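Long-range contacts in tartronic semialdehyde reductase (Salmonella typhimurium, PDB 1YB4), which catalyses the reversible, NAD(P)H-dependent reduction of tartronate semialdehyde (2-hydroxy-3-oxopropanoate) to (R)-glycerate: residues 218-223 with 277-282; 267-272 with 283-288. All coordinates share one frame; numbering follows the deposited sequence.

Contact 1: residues 218-223 with 277-282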
loop_
_atom_site.group_PDB
_atom_site.type_symbol
_atom_site.label_atom_id
_atom_site.label_comp_id
_atom_site.label_asym_id
_atom_site.label_seq_id
_atom_site.Cartn_x
_atom_site.Cartn_y
_atom_site.Cartn_z
ATOM N N GLU A 218 -13.799 -9.869 17.880
ATOM C CA GLU A 218 -14.685 -10.741 18.629
ATOM C C GLU A 218 -15.477 -11.679 17.728
ATOM O O GLU A 218 -15.386 -12.905 17.860
ATOM C CB GLU A 218 -15.655 -9.915 19.458
ATOM C CG GLU A 218 -16.439 -10.741 20.441
ATOM C CD GLU A 218 -17.562 -9.956 21.055
ATOM O OE1 GLU A 218 -17.401 -8.718 21.205
ATOM O OE2 GLU A 218 -18.595 -10.579 21.392
ATOM N N VAL A 219 -16.259 -11.102 16.818
ATOM C CA VAL A 219 -17.065 -11.893 15.908
ATOM C C VAL A 219 -16.262 -12.475 14.754
ATOM O O VAL A 219 -16.073 -13.691 14.682
ATOM C CB VAL A 219 -18.235 -11.071 15.335
ATOM C CG1 VAL A 219 -19.072 -11.951 14.393
ATOM C CG2 VAL A 219 -19.117 -10.531 16.482
ATOM N N HIS A 220 -15.792 -11.612 13.856
ATOM C CA HIS A 220 -15.013 -12.039 12.698
ATOM C C HIS A 220 -13.758 -12.807 13.061
ATOM O O HIS A 220 -13.348 -13.726 12.341
ATOM C CB HIS A 220 -14.655 -10.826 11.848
ATOM C CG HIS A 220 -15.848 -10.054 11.398
ATOM N ND1 HIS A 220 -16.582 -9.260 12.254
ATOM C CD2 HIS A 220 -16.494 -10.025 10.208
ATOM C CE1 HIS A 220 -17.632 -8.780 11.609
ATOM N NE2 HIS A 220 -17.603 -9.229 10.367
ATOM N N GLY A 221 -13.134 -12.431 14.172
ATOM C CA GLY A 221 -11.943 -13.143 14.596
ATOM C C GLY A 221 -12.293 -14.613 14.708
ATOM O O GLY A 221 -11.630 -15.483 14.148
ATOM N N GLU A 222 -13.373 -14.879 15.430
ATOM C CA GLU A 222 -13.865 -16.236 15.642
ATOM C C GLU A 222 -14.154 -16.933 14.302
ATOM O O GLU A 222 -13.748 -18.075 14.085
ATOM C CB GLU A 222 -15.135 -16.178 16.503
ATOM C CG GLU A 222 -15.624 -17.515 17.040
ATOM C CD GLU A 222 -14.897 -17.940 18.308
ATOM O OE1 GLU A 222 -13.661 -18.148 18.255
ATOM O OE2 GLU A 222 -15.568 -18.065 19.359
ATOM N N ARG A 223 -14.845 -16.233 13.406
ATOM C CA ARG A 223 -15.174 -16.784 12.104
ATOM C C ARG A 223 -13.946 -17.268 11.333
ATOM O O ARG A 223 -14.030 -18.222 10.558
ATOM C CB ARG A 223 -15.935 -15.749 11.267
ATOM C CG ARG A 223 -17.356 -15.484 11.719
ATOM C CD ARG A 223 -18.002 -14.344 10.925
ATOM N NE ARG A 223 -19.312 -13.964 11.461
ATOM C CZ ARG A 223 -20.077 -12.982 10.985
ATOM N NH1 ARG A 223 -19.676 -12.259 9.948
ATOM N NH2 ARG A 223 -21.245 -12.715 11.557
ATOM N N LEU A 277 -18.376 -15.484 -0.159
ATOM C CA LEU A 277 -18.218 -15.825 1.242
ATOM C C LEU A 277 -18.343 -14.590 2.123
ATOM O O LEU A 277 -18.421 -13.462 1.627
ATOM C CB LEU A 277 -16.858 -16.483 1.447
ATOM C CG LEU A 277 -16.581 -17.614 0.448
ATOM C CD1 LEU A 277 -15.102 -17.949 0.452
ATOM C CD2 LEU A 277 -17.420 -18.836 0.799
ATOM N N ASP A 278 -18.392 -14.826 3.432
ATOM C CA ASP A 278 -18.490 -13.766 4.425
ATOM C C ASP A 278 -17.203 -12.945 4.354
ATOM O O ASP A 278 -16.121 -13.512 4.228
ATOM C CB ASP A 278 -18.628 -14.376 5.814
ATOM C CG ASP A 278 -18.789 -13.333 6.884
ATOM O OD1 ASP A 278 -19.826 -12.641 6.874
ATOM O OD2 ASP A 278 -17.879 -13.196 7.733
ATOM N N HIS A 279 -17.301 -11.620 4.445
ATOM C CA HIS A 279 -16.094 -10.816 4.342
ATOM C C HIS A 279 -15.023 -11.166 5.368
ATOM O O HIS A 279 -13.915 -10.611 5.337
ATOM C CB HIS A 279 -16.418 -9.318 4.374
ATOM C CG HIS A 279 -17.286 -8.895 5.515
ATOM N ND1 HIS A 279 -17.729 -7.598 5.663
ATOM C CD2 HIS A 279 -17.755 -9.576 6.585
ATOM C CE1 HIS A 279 -18.427 -7.495 6.778
ATOM N NE2 HIS A 279 -18.459 -8.681 7.359
ATOM N N SER A 280 -15.339 -12.093 6.271
ATOM C CA SER A 280 -14.361 -12.530 7.255
ATOM C C SER A 280 -13.409 -13.444 6.483
ATOM O O SER A 280 -12.309 -13.761 6.936
ATOM C CB SER A 280 -15.040 -13.295 8.402
ATOM O OG SER A 280 -15.765 -14.412 7.917
ATOM N N ALA A 281 -13.845 -13.849 5.296
ATOM C CA ALA A 281 -13.050 -14.697 4.421
ATOM C C ALA A 281 -11.797 -13.953 3.937
ATOM O O ALA A 281 -10.921 -14.522 3.273
ATOM C CB ALA A 281 -13.888 -15.128 3.244
HETATM N N MSE A 282 -11.744 -12.670 4.263
HETATM C CA MSE A 282 -10.622 -11.812 3.926
HETATM C C MSE A 282 -9.316 -12.484 4.302
HETATM O O MSE A 282 -8.346 -12.433 3.553
HETATM C CB MSE A 282 -10.747 -10.491 4.698
HETATM C CG MSE A 282 -9.485 -9.645 4.787
HETATM SE SE MSE A 282 -9.024 -8.825 3.108
HETATM C CE MSE A 282 -7.496 -9.863 2.686
#

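Contact 2: residues 267-272 with 283-288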
loop_
_atom_site.group_PDB
_atom_site.type_symbol
_atom_site.label_atom_id
_atom_site.label_comp_id
_atom_site.label_asym_id
_atom_site.label_seq_id
_atom_site.Cartn_x
_atom_site.Cartn_y
_atom_site.Cartn_z
ATOM N N ASN A 267 -9.881 -8.417 -4.230
ATOM C CA ASN A 267 -9.738 -8.856 -5.608
ATOM C C ASN A 267 -9.035 -10.202 -5.598
ATOM O O ASN A 267 -9.309 -11.056 -6.440
ATOM C CB ASN A 267 -8.928 -7.854 -6.440
ATOM C CG ASN A 267 -9.746 -6.656 -6.882
ATOM O OD1 ASN A 267 -10.970 -6.702 -6.889
ATOM N ND2 ASN A 267 -9.068 -5.580 -7.275
ATOM N N THR A 268 -8.126 -10.386 -4.647
ATOM C CA THR A 268 -7.417 -11.653 -4.527
ATOM C C THR A 268 -8.405 -12.717 -4.038
ATOM O O THR A 268 -8.363 -13.853 -4.492
ATOM C CB THR A 268 -6.189 -11.512 -3.573
ATOM O OG1 THR A 268 -5.178 -10.736 -4.230
ATOM C CG2 THR A 268 -5.590 -12.874 -3.211
ATOM N N CYS A 269 -9.322 -12.346 -3.149
ATOM C CA CYS A 269 -10.313 -13.309 -2.680
ATOM C C CYS A 269 -11.200 -13.747 -3.866
ATOM O O CYS A 269 -11.328 -14.951 -4.154
ATOM C CB CYS A 269 -11.188 -12.709 -1.571
ATOM S SG CYS A 269 -10.315 -12.274 -0.018
ATOM N N ALA A 270 -11.795 -12.780 -4.561
ATOM C CA ALA A 270 -12.648 -13.092 -5.709
ATOM C C ALA A 270 -11.880 -13.966 -6.679
ATOM O O ALA A 270 -12.428 -14.895 -7.243
ATOM C CB ALA A 270 -13.100 -11.817 -6.406
ATOM N N ALA A 271 -10.599 -13.681 -6.850
ATOM C CA ALA A 271 -9.764 -14.453 -7.757
ATOM C C ALA A 271 -9.589 -15.880 -7.284
ATOM O O ALA A 271 -9.192 -16.754 -8.050
ATOM C CB ALA A 271 -8.403 -13.804 -7.887
ATOM N N ASN A 272 -9.873 -16.116 -6.011
ATOM C CA ASN A 272 -9.706 -17.443 -5.448
ATOM C C ASN A 272 -10.982 -17.967 -4.791
ATOM O O ASN A 272 -10.937 -18.601 -3.739
ATOM C CB ASN A 272 -8.525 -17.425 -4.462
ATOM C CG ASN A 272 -7.180 -17.137 -5.155
ATOM O OD1 ASN A 272 -6.544 -18.036 -5.709
ATOM N ND2 ASN A 272 -6.757 -15.874 -5.138
ATOM N N VAL A 283 -9.307 -13.122 5.469
ATOM C CA VAL A 283 -8.119 -13.772 6.004
ATOM C C VAL A 283 -7.442 -14.697 5.021
ATOM O O VAL A 283 -6.219 -14.869 5.045
ATOM C CB VAL A 283 -8.456 -14.549 7.312
ATOM C CG1 VAL A 283 -9.466 -15.639 7.024
ATOM C CG2 VAL A 283 -7.183 -15.121 7.937
ATOM N N GLN A 284 -8.227 -15.288 4.139
ATOM C CA GLN A 284 -7.664 -16.208 3.159
ATOM C C GLN A 284 -6.660 -15.523 2.233
ATOM O O GLN A 284 -5.715 -16.154 1.765
ATOM C CB GLN A 284 -8.784 -16.853 2.334
ATOM C CG GLN A 284 -9.726 -17.705 3.170
ATOM C CD GLN A 284 -10.650 -18.557 2.325
ATOM O OE1 GLN A 284 -11.531 -18.045 1.632
ATOM N NE2 GLN A 284 -10.446 -19.868 2.371
ATOM N N ALA A 285 -6.862 -14.233 1.974
ATOM C CA ALA A 285 -5.959 -13.508 1.094
ATOM C C ALA A 285 -4.578 -13.436 1.697
ATOM O O ALA A 285 -3.587 -13.636 1.004
ATOM C CB ALA A 285 -6.481 -12.125 0.825
ATOM N N LEU A 286 -4.503 -13.153 2.992
ATOM C CA LEU A 286 -3.201 -13.088 3.632
ATOM C C LEU A 286 -2.614 -14.481 3.858
ATOM O O LEU A 286 -1.393 -14.652 3.877
ATOM C CB LEU A 286 -3.289 -12.304 4.937
ATOM C CG LEU A 286 -3.576 -10.850 4.564
ATOM C CD1 LEU A 286 -5.057 -10.631 4.485
ATOM C CD2 LEU A 286 -2.982 -9.948 5.567
ATOM N N GLU A 287 -3.477 -15.482 4.022
ATOM C CA GLU A 287 -2.978 -16.844 4.201
ATOM C C GLU A 287 -2.289 -17.220 2.893
ATOM O O GLU A 287 -1.207 -17.789 2.899
ATOM C CB GLU A 287 -4.118 -17.819 4.508
ATOM C CG GLU A 287 -4.727 -17.625 5.888
ATOM C CD GLU A 287 -5.955 -18.489 6.111
ATOM O OE1 GLU A 287 -6.759 -18.618 5.167
ATOM O OE2 GLU A 287 -6.129 -19.023 7.226
ATOM N N LEU A 288 -2.911 -16.871 1.772
ATOM C CA LEU A 288 -2.356 -17.171 0.451
ATOM C C LEU A 288 -0.998 -16.485 0.260
ATOM O O LEU A 288 -0.026 -17.103 -0.200
ATOM C CB LEU A 288 -3.328 -16.694 -0.635
ATOM C CG LEU A 288 -2.948 -16.936 -2.098
ATOM C CD1 LEU A 288 -2.815 -18.416 -2.341
ATOM C CD2 LEU A 288 -4.013 -16.358 -3.024
#

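Contact 1: residues 218-223 with 277-282
R223 and H220, one helical turn apart on helix 215-225, meet D278, H279 and S280 in a buried polar contact of the C-terminal helical domain, where the loop leading into helix 283-290 passes through a short 3-10 turn. The charged part is a salt bridge, R223 NH1 to D278 OD2 at 3.0 Å. The arginine chain runs extended from CG to NE and crosses the aspartate at about a right angle, with guanidinium and carboxylate planes 74° apart. NH1 approaches OD2 on its syn side, 30° out of the carboxylate plane, and its hydrogen bond is bent; D278 OD1 also lies 3.1 Å from R223 NH1. This is a one-nitrogen grip rather than a flat, two-pronged pairing. OD1 also receives a weak hydrogen bond from F233 N. The geometry fits an Asx turn, D278 OD2 to S280 N, though the place of that nitrogen is uncertain. S280 presents its CB to the edge of the H220 ring, with CD2 4.0 Å from S280 CB, while its OG lies 3.6 Å from R223 CB. Beside this, H279 NE2 gives a weak hydrogen bond to H220 NE2 at 3.2 Å, the N-H...N angle only 121°. The two imidazoles are inclined to each other. H279 ND1 has its stronger partner in H238, and F211 of the second subunit meets the H220 ring. The side chain of H279 is about 10 Å from that of K172, the predicted catalytic lysine. With R223 beside it, D278 is probably held as the anion, so that the tie between this loop and helix 215-225 rests on the salt bridge, with the weak imidazole bond beside it.

Contact 2: residues 267-272 with 283-288
C269 and T268, in the last turn of helix 257-271, pack on A285 and L288 of helix 283-290, a helix-loop-helix corner in the all-helical C-terminal domain. The short segments run nearly perpendicular, their axes 85° apart in direction and 8.9 Å apart at closest approach. The small CB of A285 faces the other helix and touches C269 SG at 3.9 Å, with T268 CG2 a little farther off. One turn later comes L288, whose chi1 of -179° carries CG toward helix 257-271; CD2 is the methyl that touches, meeting T268 CG2 at 3.8 Å and N272 ND2 at 3.5 Å. The leucine and asparagine reach toward each other tip to tip, whereas T268 and L288 cross obliquely. What fixes the amide of N272 is a bond back to its own helix: ND2 gives a hydrogen bond to T268 O at 2.7 Å, fairly straight at 159° and with the acceptor close to the amide plane. Thus the carbonyl of T268 near the helix end gains a side-chain donor, and the same amide nitrogen lies against the L288 methyl. T268 OG1 bonds instead to M289 O of the third subunit and to N255 ND2 of the fourth, and L288 packs on L288 of the third subunit. The arrangement is near-orthogonal packing of two consecutive helices across a long connection, through A285 and C269 at the close approach with L288 filling in beside them, in the helical C-terminal domain of this HIBADH-related enzyme.

Both contacts lie in the helical C-terminal domain, on the same side of the chain's centre, with their own centres 13 Å apart. Their segments alternate along the chain: 218-223, then 267-272, then 277-282 and 283-288 back to back. The connection between helix 257-271 and helix 283-290 therefore meets helix 215-225 first and turns directly into the helix that packs back on 257-271. The two contacts touch where C269 SG lies 4.0 Å from M282 CA and L277 CD1 lies 3.8 Å from Q284 OE1. Contact 1 is the polar one, nearer the predicted catalytic lysine; contact 2 is largely apolar and borders the third and fourth subunits.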